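Long-range contacts in mannan endo-1,4-beta-mannosidase (Mytilus edulis, PDB 2C0H), which hydrolyses internal beta-1,4-mannosidic linkages in the backbones of mannans, galactomannans and glucomannans, working as a monomeric glycoside hydrolase of family 5: residues D92-L97 / N147-E152; G126-T131 / Q199-F204; S225-A230 / G272-F277. The protein carries 3 engineered substitutions. One frame throughout, in Å; residues are numbered along the deposited sequence.

Contact 1 (D92-L97 / N147-E152); sequences DMRAYL and NALKNE
R94 reaches from helix 89-102 to the last part of helix 131-149 and the turn after it, joining two neighbouring outer helices of the TIM barrel. R94 NH1 makes a salt bridge to E152 OE2 at 2.9 Å; the carboxylate oxygen lies in the guanidinium plane and is approached on its anti lone pair, away from OE1, while the two flat groups are turned 56° from each other. R94 NH2 donates to the backbone carbonyl A148 O at 3.0 Å from well above the carbonyl plane, and NH1 adds a weak bond to the same oxygen. The guanidinium is thus held by a side-chain carboxylate and a main-chain oxygen, while L149 CD2 sits over the centre of one of its faces. In R94 the bend at chi3 (-68°) turns NE out of the extended line of CB, CG and CD.

Beneath this polar bridge, L149 CD1 meets M93 CE at 3.7 Å, the two side chains crossing at about a right angle. L97 CD1 touches both L149 CD2 and the aliphatic part of E152. A type I turn from L149 to E152, closed by E152 N to L149 O, brings the glutamate back toward helix 89-102. Farther inward, M93 rests on L66 and F109 of the barrel strands, and L97 on I107. The glutamate crosses the arginine stem at about a right angle, with E152 OE2 3.2 Å from R94 CG.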
loop_
_atom_site.group_PDB
_atom_site.type_symbol
_atom_site.label_atom_id
_atom_site.label_comp_id
_atom_site.label_asym_id
_atom_site.label_seq_id
_atom_site.Cartn_x
_atom_site.Cartn_y
_atom_site.Cartn_z
ATOM N N ASP A 92 -14.943 -13.548 5.687
ATOM C CA ASP A 92 -13.507 -13.907 5.857
ATOM C C ASP A 92 -12.678 -12.683 6.263
ATOM O O ASP A 92 -11.861 -12.747 7.179
ATOM C CB ASP A 92 -12.910 -14.483 4.569
ATOM C CG ASP A 92 -13.147 -15.986 4.390
ATOM O OD1 ASP A 92 -13.856 -16.636 5.180
ATOM O OD2 ASP A 92 -12.582 -16.500 3.409
ATOM N N MET A 93 -12.859 -11.563 5.573
ATOM C CA MET A 93 -12.122 -10.343 5.910
ATOM C C MET A 93 -12.485 -9.874 7.335
ATOM O O MET A 93 -11.617 -9.445 8.091
ATOM C CB MET A 93 -12.376 -9.240 4.859
ATOM C CG MET A 93 -11.771 -9.540 3.471
ATOM S SD MET A 93 -12.264 -8.388 2.154
ATOM C CE MET A 93 -11.120 -7.043 2.488
ATOM N N ARG A 94 -13.763 -9.962 7.705
ATOM C CA ARG A 94 -14.226 -9.555 9.029
ATOM C C ARG A 94 -13.655 -10.452 10.121
ATOM O O ARG A 94 -13.310 -9.959 11.179
ATOM C CB ARG A 94 -15.758 -9.522 9.102
ATOM C CG ARG A 94 -16.279 -8.551 10.123
ATOM C CD ARG A 94 -17.776 -8.634 10.278
ATOM N NE ARG A 94 -18.524 -8.163 9.108
ATOM C CZ ARG A 94 -18.722 -6.882 8.799
ATOM N NH1 ARG A 94 -18.189 -5.905 9.530
ATOM N NH2 ARG A 94 -19.455 -6.564 7.738
ATOM N N ALA A 95 -13.538 -11.757 9.862
ATOM C CA ALA A 95 -12.985 -12.676 10.875
ATOM C C ALA A 95 -11.536 -12.312 11.153
ATOM O O ALA A 95 -11.104 -12.335 12.306
ATOM C CB ALA A 95 -13.091 -14.111 10.436
ATOM N N TYR A 96 -10.788 -12.012 10.095
ATOM C CA TYR A 96 -9.387 -11.588 10.226
ATOM C C TYR A 96 -9.294 -10.280 10.984
ATOM O O TYR A 96 -8.468 -10.122 11.874
ATOM C CB TYR A 96 -8.697 -11.480 8.854
ATOM C CG TYR A 96 -7.231 -11.074 8.896
ATOM C CD1 TYR A 96 -6.335 -11.697 9.767
ATOM C CD2 TYR A 96 -6.724 -10.110 8.033
ATOM C CE1 TYR A 96 -4.992 -11.328 9.791
ATOM C CE2 TYR A 96 -5.385 -9.746 8.057
ATOM C CZ TYR A 96 -4.519 -10.360 8.937
ATOM O OH TYR A 96 -3.176 -9.990 8.942
ATOM N N LEU A 97 -10.144 -9.327 10.630
ATOM C CA LEU A 97 -10.163 -8.053 11.351
ATOM C C LEU A 97 -10.479 -8.226 12.853
ATOM O O LEU A 97 -9.904 -7.514 13.674
ATOM C CB LEU A 97 -11.130 -7.061 10.673
ATOM C CG LEU A 97 -10.656 -6.528 9.316
ATOM C CD1 LEU A 97 -11.840 -5.874 8.591
ATOM C CD2 LEU A 97 -9.488 -5.538 9.436
ATOM N N ASN A 147 -17.845 -0.420 2.153
ATOM C CA ASN A 147 -18.986 -0.042 2.986
ATOM C C ASN A 147 -19.226 -1.032 4.138
ATOM O O ASN A 147 -19.509 -0.640 5.274
ATOM C CB ASN A 147 -20.237 0.065 2.109
ATOM C CG ASN A 147 -21.355 0.814 2.787
ATOM O OD1 ASN A 147 -21.179 1.953 3.222
ATOM N ND2 ASN A 147 -22.506 0.179 2.887
ATOM N N ALA A 148 -19.080 -2.320 3.858
ATOM C CA ALA A 148 -19.344 -3.363 4.837
ATOM C C ALA A 148 -18.335 -3.360 5.993
ATOM O O ALA A 148 -18.685 -3.692 7.118
ATOM C CB ALA A 148 -19.346 -4.728 4.163
ATOM N N LEU A 149 -17.087 -3.024 5.692
ATOM C CA LEU A 149 -15.985 -3.121 6.672
ATOM C C LEU A 149 -15.598 -1.822 7.378
ATOM O O LEU A 149 -14.744 -1.827 8.274
ATOM C CB LEU A 149 -14.755 -3.697 5.974
ATOM C CG LEU A 149 -14.980 -5.093 5.415
ATOM C CD1 LEU A 149 -13.793 -5.532 4.582
ATOM C CD2 LEU A 149 -15.251 -6.110 6.513
ATOM N N LYS A 150 -16.225 -0.709 7.019
ATOM C CA LYS A 150 -15.794 0.596 7.525
ATOM C C LYS A 150 -15.906 0.814 9.037
ATOM O O LYS A 150 -15.224 1.680 9.573
ATOM C CB LYS A 150 -16.527 1.717 6.796
ATOM C CG LYS A 150 -17.998 1.761 7.031
ATOM C CD LYS A 150 -18.608 2.820 6.165
ATOM C CE LYS A 150 -20.088 2.802 6.286
ATOM N NZ LYS A 150 -20.703 3.856 5.421
ATOM N N ASN A 151 -16.746 0.047 9.727
ATOM C CA ASN A 151 -16.886 0.213 11.181
ATOM C C ASN A 151 -16.025 -0.764 11.981
ATOM O O ASN A 151 -16.105 -0.810 13.210
ATOM C CB ASN A 151 -18.358 0.122 11.597
ATOM C CG ASN A 151 -19.212 1.230 10.988
ATOM O OD1 ASN A 151 -18.813 2.396 10.951
ATOM N ND2 ASN A 151 -20.407 0.866 10.513
ATOM N N GLU A 152 -15.189 -1.540 11.293
ATOM C CA GLU A 152 -14.286 -2.453 11.987
ATOM C C GLU A 152 -13.103 -1.682 12.527
ATOM O O GLU A 152 -12.399 -1.022 11.772
ATOM C CB GLU A 152 -13.807 -3.557 11.048
ATOM C CG GLU A 152 -14.891 -4.564 10.698
ATOM C CD GLU A 152 -15.352 -5.366 11.912
ATOM O OE1 GLU A 152 -14.582 -5.479 12.897
ATOM O OE2 GLU A 152 -16.496 -5.881 11.902
#

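Contact 2 (G126-T131 / Q199-F204); sequences GLMVDT and QEIGRF
The M128 side chain starts with CG anti to the backbone N (chi1 -179°), then bends at chi2 (67°) and chi3, so that its methyl group comes over the ring of F204. F204 CG is likewise anti to its own backbone N. M128 CE makes a CH-pi contact 3.9 Å from the centroid of the F204 ring, above the face but offset toward the rim. M128 SD stands obliquely to the same ring in a Met-aromatic contact and also lies 3.6 Å from E200 O. The edge of the ring faces the backbone: F204 CD1 is 3.7 Å from L127 O, a buried carbonyl oxygen with no hydrogen-bond partner in the model.

The packing joins the end of helix 121-129, and the D130 N-cap that starts helix 131-149, to helix 198-215 on the outside of the TIM barrel. F204 also meets the ring of W112 from barrel strand 106-113, while I201 faces P164 and I168.

Above the apolar layer, R203 NH2 donates to M128 O at 3.3 Å, with the oxygen in the guanidinium plane. A water gives hydrogen bonds to M128 O and E200 O and accepts one from R203 NE, at 2.9 Å between the water oxygen and NE. T131 CG2 sits over one guanidinium face, off its centre, 3.5 Å from R203 CZ. A leucine in place of R203 would probably leave M128 O without its direct side-chain donor, the water without the donor NE, and the T131 methyl without the flat group it rests on. Nearby, V129 CG1 lies 3.8 Å from E200 OE2, while E200 OE1 accepts from S197 N.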
loop_
_atom_site.group_PDB
_atom_site.type_symbol
_atom_site.label_atom_id
_atom_site.label_comp_id
_atom_site.label_asym_id
_atom_site.label_seq_id
_atom_site.Cartn_x
_atom_site.Cartn_y
_atom_site.Cartn_z
ATOM N N GLY A 126 -7.920 -5.447 -18.304
ATOM C CA GLY A 126 -9.203 -4.879 -18.694
ATOM C C GLY A 126 -9.618 -3.710 -17.834
ATOM O O GLY A 126 -10.149 -2.715 -18.330
ATOM N N LEU A 127 -9.413 -3.836 -16.527
ATOM C CA LEU A 127 -9.786 -2.772 -15.582
ATOM C C LEU A 127 -8.878 -1.541 -15.764
ATOM O O LEU A 127 -9.280 -0.406 -15.534
ATOM C CB LEU A 127 -9.698 -3.290 -14.134
ATOM C CG LEU A 127 -10.478 -4.552 -13.748
ATOM C CD1 LEU A 127 -10.333 -4.874 -12.262
ATOM C CD2 LEU A 127 -11.945 -4.422 -14.100
ATOM N N MET A 128 -7.641 -1.760 -16.181
ATOM C CA MET A 128 -6.702 -0.669 -16.421
ATOM C C MET A 128 -6.983 0.121 -17.710
ATOM O O MET A 128 -6.838 1.344 -17.738
ATOM C CB MET A 128 -5.268 -1.229 -16.422
ATOM C CG MET A 128 -4.168 -0.208 -16.644
ATOM S SD MET A 128 -3.991 0.970 -15.312
ATOM C CE MET A 128 -3.226 -0.067 -14.074
ATOM N N VAL A 129 -7.379 -0.555 -18.781
ATOM C CA VAL A 129 -7.479 0.120 -20.073
ATOM C C VAL A 129 -8.903 0.438 -20.527
ATOM O O VAL A 129 -9.055 1.245 -21.446
ATOM C CB VAL A 129 -6.751 -0.651 -21.195
ATOM C CG1 VAL A 129 -5.292 -0.893 -20.811
ATOM C CG2 VAL A 129 -7.450 -1.954 -21.546
ATOM N N ASP A 130 -9.909 -0.188 -19.912
ATOM C CA ASP A 130 -11.339 -0.010 -20.257
ATOM C C ASP A 130 -12.102 0.595 -19.072
ATOM O O ASP A 130 -12.366 -0.074 -18.048
ATOM C CB ASP A 130 -11.958 -1.348 -20.669
ATOM C CG ASP A 130 -13.381 -1.215 -21.214
ATOM O OD1 ASP A 130 -14.165 -0.386 -20.692
ATOM O OD2 ASP A 130 -13.719 -1.955 -22.166
ATOM N N THR A 131 -12.469 1.870 -19.187
ATOM C CA THR A 131 -13.127 2.535 -18.075
ATOM C C THR A 131 -14.488 1.909 -17.675
ATOM O O THR A 131 -14.898 1.972 -16.526
ATOM C CB THR A 131 -13.311 4.031 -18.347
ATOM O OG1 THR A 131 -14.003 4.208 -19.584
ATOM C CG2 THR A 131 -11.956 4.738 -18.418
ATOM N N GLN A 199 -0.656 8.394 -17.612
ATOM C CA GLN A 199 -2.052 8.815 -17.487
ATOM C C GLN A 199 -3.030 7.652 -17.181
ATOM O O GLN A 199 -3.983 7.810 -16.412
ATOM C CB GLN A 199 -2.489 9.594 -18.727
ATOM C CG GLN A 199 -3.915 10.160 -18.612
ATOM C CD GLN A 199 -4.996 9.235 -19.165
ATOM O OE1 GLN A 199 -4.763 8.470 -20.107
ATOM N NE2 GLN A 199 -6.202 9.329 -18.599
ATOM N N GLU A 200 -2.804 6.483 -17.769
ATOM C CA GLU A 200 -3.663 5.315 -17.491
ATOM C C GLU A 200 -3.569 4.853 -16.034
ATOM O O GLU A 200 -4.579 4.565 -15.380
ATOM C CB GLU A 200 -3.327 4.160 -18.438
ATOM C CG GLU A 200 -3.893 4.345 -19.835
ATOM C CD GLU A 200 -3.455 3.261 -20.797
ATOM O OE1 GLU A 200 -2.234 2.965 -20.851
ATOM O OE2 GLU A 200 -4.328 2.715 -21.529
ATOM N N ILE A 201 -2.348 4.808 -15.512
ATOM C CA ILE A 201 -2.136 4.451 -14.119
ATOM C C ILE A 201 -2.790 5.483 -13.203
ATOM O O ILE A 201 -3.454 5.130 -12.231
ATOM C CB ILE A 201 -0.638 4.317 -13.822
ATOM C CG1 ILE A 201 -0.103 3.065 -14.518
ATOM C CG2 ILE A 201 -0.388 4.294 -12.313
ATOM C CD1 ILE A 201 1.392 2.981 -14.610
ATOM N N GLY A 202 -2.604 6.763 -13.517
ATOM C CA GLY A 202 -3.220 7.829 -12.731
ATOM C C GLY A 202 -4.735 7.742 -12.676
ATOM O O GLY A 202 -5.354 7.937 -11.631
ATOM N N ARG A 203 -5.354 7.464 -13.812
ATOM C CA ARG A 203 -6.804 7.271 -13.845
ATOM C C ARG A 203 -7.273 6.087 -12.978
ATOM O O ARG A 203 -8.241 6.179 -12.245
ATOM C CB ARG A 203 -7.262 7.080 -15.283
ATOM C CG ARG A 203 -8.732 6.824 -15.420
ATOM C CD ARG A 203 -9.105 6.665 -16.858
ATOM N NE ARG A 203 -8.588 5.418 -17.439
ATOM C CZ ARG A 203 -8.471 5.188 -18.748
ATOM N NH1 ARG A 203 -8.835 6.102 -19.645
ATOM N NH2 ARG A 203 -8.007 4.022 -19.174
ATOM N N PHE A 204 -6.571 4.966 -13.065
ATOM C CA PHE A 204 -6.896 3.774 -12.282
ATOM C C PHE A 204 -6.927 4.077 -10.770
ATOM O O PHE A 204 -7.847 3.683 -10.041
ATOM C CB PHE A 204 -5.836 2.723 -12.623
ATOM C CG PHE A 204 -6.098 1.320 -12.090
ATOM C CD1 PHE A 204 -7.093 0.498 -12.630
ATOM C CD2 PHE A 204 -5.267 0.781 -11.116
ATOM C CE1 PHE A 204 -7.286 -0.792 -12.156
ATOM C CE2 PHE A 204 -5.455 -0.511 -10.649
ATOM C CZ PHE A 204 -6.456 -1.299 -11.163
HETATM O O HOH W 1 -7.025 3.436 -16.057
#

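Contact 3 (S225-A230 / G272-F277); sequences SWNMKA and GNESPF
The loop that follows barrel strand 221-225 carries W226, a substrate-binding residue by similarity, and next to it N227 and M228 meet the loop that follows strand 260-263. N227 ND2 donates to E274 OE2 at 3.0 Å in a nearly straight bond (164°). The carboxylate oxygen lies close to the amide plane, whereas the nitrogen meets OE2 on its anti side and 32° out of the carboxylate plane; the two side chains cross at about a right angle.

The other end of the same amide is also engaged: N227 OD1 accepts from K229 N at 2.9 Å, forming an Asx turn at the start of the 3-10 segment 228-230. With both ends of the amide bonded, its rotation is fixed, and ND2 is directed at E274. E274 CG, between the backbone N and the carbonyl carbon (chi1 82°), comes 3.3 Å from N227 OD1, and the bend at chi2 then turns CD. K229 passes E274 obliquely, K229 NZ lying 4.7 Å from E274 OE1, where the opposite charges would probably attract without direct contact.

Lower down, M228 CB packs 3.3 Å from E274 O, and M228 CE reaches P276 CD at 4.3 Å. M228 and P276 both rest on V262 of the adjoining barrel strand. On the side of W226, N227 CB lies over the centre of the indole, whose ring also meets that of W191. Such contact between loops after successive strands is in keeping with a TIM-barrel glycosidase, in which the loops beyond the C-terminal strand ends form the substrate cleft.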
loop_
_atom_site.group_PDB
_atom_site.type_symbol
_atom_site.label_atom_id
_atom_site.label_comp_id
_atom_site.label_asym_id
_atom_site.label_seq_id
_atom_site.Cartn_x
_atom_site.Cartn_y
_atom_site.Cartn_z
ATOM N N SER A 225 4.358 2.729 -4.189
ATOM C CA SER A 225 5.249 3.087 -5.292
ATOM C C SER A 225 6.585 2.359 -5.192
ATOM O O SER A 225 7.137 2.228 -4.110
ATOM C CB SER A 225 5.483 4.604 -5.328
ATOM O OG SER A 225 6.373 4.947 -6.361
ATOM N N TRP A 226 7.090 1.904 -6.328
ATOM C CA TRP A 226 8.314 1.090 -6.361
ATOM C C TRP A 226 9.598 1.836 -6.029
ATOM O O TRP A 226 10.553 1.228 -5.538
ATOM C CB TRP A 226 8.423 0.359 -7.711
ATOM C CG TRP A 226 9.683 0.586 -8.499
ATOM C CD1 TRP A 226 10.766 -0.256 -8.595
ATOM C CD2 TRP A 226 9.987 1.710 -9.331
ATOM N NE1 TRP A 226 11.709 0.286 -9.415
ATOM C CE2 TRP A 226 11.264 1.491 -9.886
ATOM C CE3 TRP A 226 9.307 2.888 -9.659
ATOM C CZ2 TRP A 226 11.871 2.402 -10.744
ATOM C CZ3 TRP A 226 9.913 3.795 -10.509
ATOM C CH2 TRP A 226 11.189 3.552 -11.039
ATOM N N ASN A 227 9.633 3.139 -6.283
ATOM C CA ASN A 227 10.858 3.936 -6.145
ATOM C C ASN A 227 10.502 5.414 -6.050
ATOM O O ASN A 227 9.553 5.871 -6.683
ATOM C CB ASN A 227 11.806 3.677 -7.327
ATOM C CG ASN A 227 13.158 4.373 -7.188
ATOM O OD1 ASN A 227 13.318 5.521 -7.581
ATOM N ND2 ASN A 227 14.152 3.644 -6.703
ATOM N N MET A 228 11.273 6.159 -5.268
ATOM C CA MET A 228 11.045 7.591 -5.110
ATOM C C MET A 228 11.065 8.401 -6.414
ATOM O O MET A 228 10.476 9.486 -6.460
ATOM C CB MET A 228 12.080 8.157 -4.133
ATOM C CG MET A 228 11.858 9.571 -3.681
ATOM S SD MET A 228 10.309 9.872 -2.809
ATOM C CE MET A 228 10.511 8.792 -1.428
ATOM N N LYS A 229 11.730 7.916 -7.463
ATOM C CA LYS A 229 11.728 8.600 -8.768
ATOM C C LYS A 229 10.343 8.850 -9.360
ATOM O O LYS A 229 10.209 9.714 -10.221
ATOM C CB LYS A 229 12.583 7.841 -9.791
ATOM C CG LYS A 229 14.060 7.973 -9.521
ATOM C CD LYS A 229 14.894 7.212 -10.516
ATOM C CE LYS A 229 16.374 7.489 -10.292
ATOM N NZ LYS A 229 17.233 6.699 -11.227
ATOM N N ALA A 230 9.340 8.115 -8.893
ATOM C CA ALA A 230 7.959 8.291 -9.343
ATOM C C ALA A 230 7.067 8.975 -8.288
ATOM O O ALA A 230 5.849 9.085 -8.477
ATOM C CB ALA A 230 7.387 6.945 -9.744
ATOM N N GLY A 272 20.691 4.202 -3.794
ATOM C CA GLY A 272 20.752 5.319 -4.728
ATOM C C GLY A 272 20.402 6.618 -4.033
ATOM O O GLY A 272 19.767 6.606 -2.981
ATOM N N ASN A 273 20.782 7.742 -4.640
ATOM C CA ASN A 273 20.553 9.057 -4.047
ATOM C C ASN A 273 19.076 9.382 -3.846
ATOM O O ASN A 273 18.746 10.243 -3.050
ATOM C CB ASN A 273 21.195 10.165 -4.884
ATOM C CG ASN A 273 21.212 11.516 -4.155
ATOM O OD1 ASN A 273 21.664 11.617 -3.009
ATOM N ND2 ASN A 273 20.714 12.551 -4.817
ATOM N N GLU A 274 18.188 8.702 -4.566
ATOM C CA GLU A 274 16.750 8.915 -4.392
ATOM C C GLU A 274 16.146 8.260 -3.138
ATOM O O GLU A 274 15.011 8.576 -2.748
ATOM C CB GLU A 274 15.991 8.453 -5.651
ATOM C CG GLU A 274 15.695 6.961 -5.747
ATOM C CD GLU A 274 16.882 6.109 -6.128
ATOM O OE1 GLU A 274 17.932 6.656 -6.534
ATOM O OE2 GLU A 274 16.750 4.868 -6.018
ATOM N N SER A 275 16.868 7.344 -2.492
ATOM C CA SER A 275 16.290 6.574 -1.388
ATOM C C SER A 275 15.906 7.402 -0.155
ATOM O O SER A 275 16.678 8.261 0.260
ATOM C CB SER A 275 17.251 5.480 -0.917
ATOM O OG SER A 275 16.742 4.834 0.238
ATOM N N PRO A 276 14.730 7.125 0.445
ATOM C CA PRO A 276 14.371 7.757 1.716
ATOM C C PRO A 276 15.321 7.443 2.864
ATOM O O PRO A 276 15.281 8.136 3.866
ATOM C CB PRO A 276 12.965 7.232 2.017
ATOM C CG PRO A 276 12.732 6.107 1.100
ATOM C CD PRO A 276 13.652 6.244 -0.050
ATOM N N PHE A 277 16.159 6.418 2.741
ATOM C CA PHE A 277 17.183 6.198 3.770
ATOM C C PHE A 277 18.450 7.062 3.610
ATOM O O PHE A 277 19.367 6.962 4.438
ATOM C CB PHE A 277 17.539 4.703 3.862
ATOM C CG PHE A 277 16.433 3.856 4.449
ATOM C CD1 PHE A 277 16.052 3.971 5.784
ATOM C CD2 PHE A 277 15.753 2.928 3.669
ATOM C CE1 PHE A 277 15.019 3.208 6.315
ATOM C CE2 PHE A 277 14.729 2.153 4.207
ATOM C CZ PHE A 277 14.350 2.293 5.522
#

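In the fold
Following the chain from the N terminus, helix 89-102 opens contact 1, and segment 126-131 opens contact 2 before residues 147-152 close the first. Contacts 1 and 2 therefore cross: helix 131-149 runs from contact 2 to contact 1, and the centres of the two contacts lie about 27 Å apart. Contact 2 closes on helix 198-215, after strand 155-162 has been added to the barrel. Contact 3 then opens and closes in series, spanning residues 225-277 and joining the loops after strands 221-225 and 260-263. It lies across the chain's centre from contact 1. The first two contacts link outer helices, the third the loops that carry part of the probable substrate-binding site.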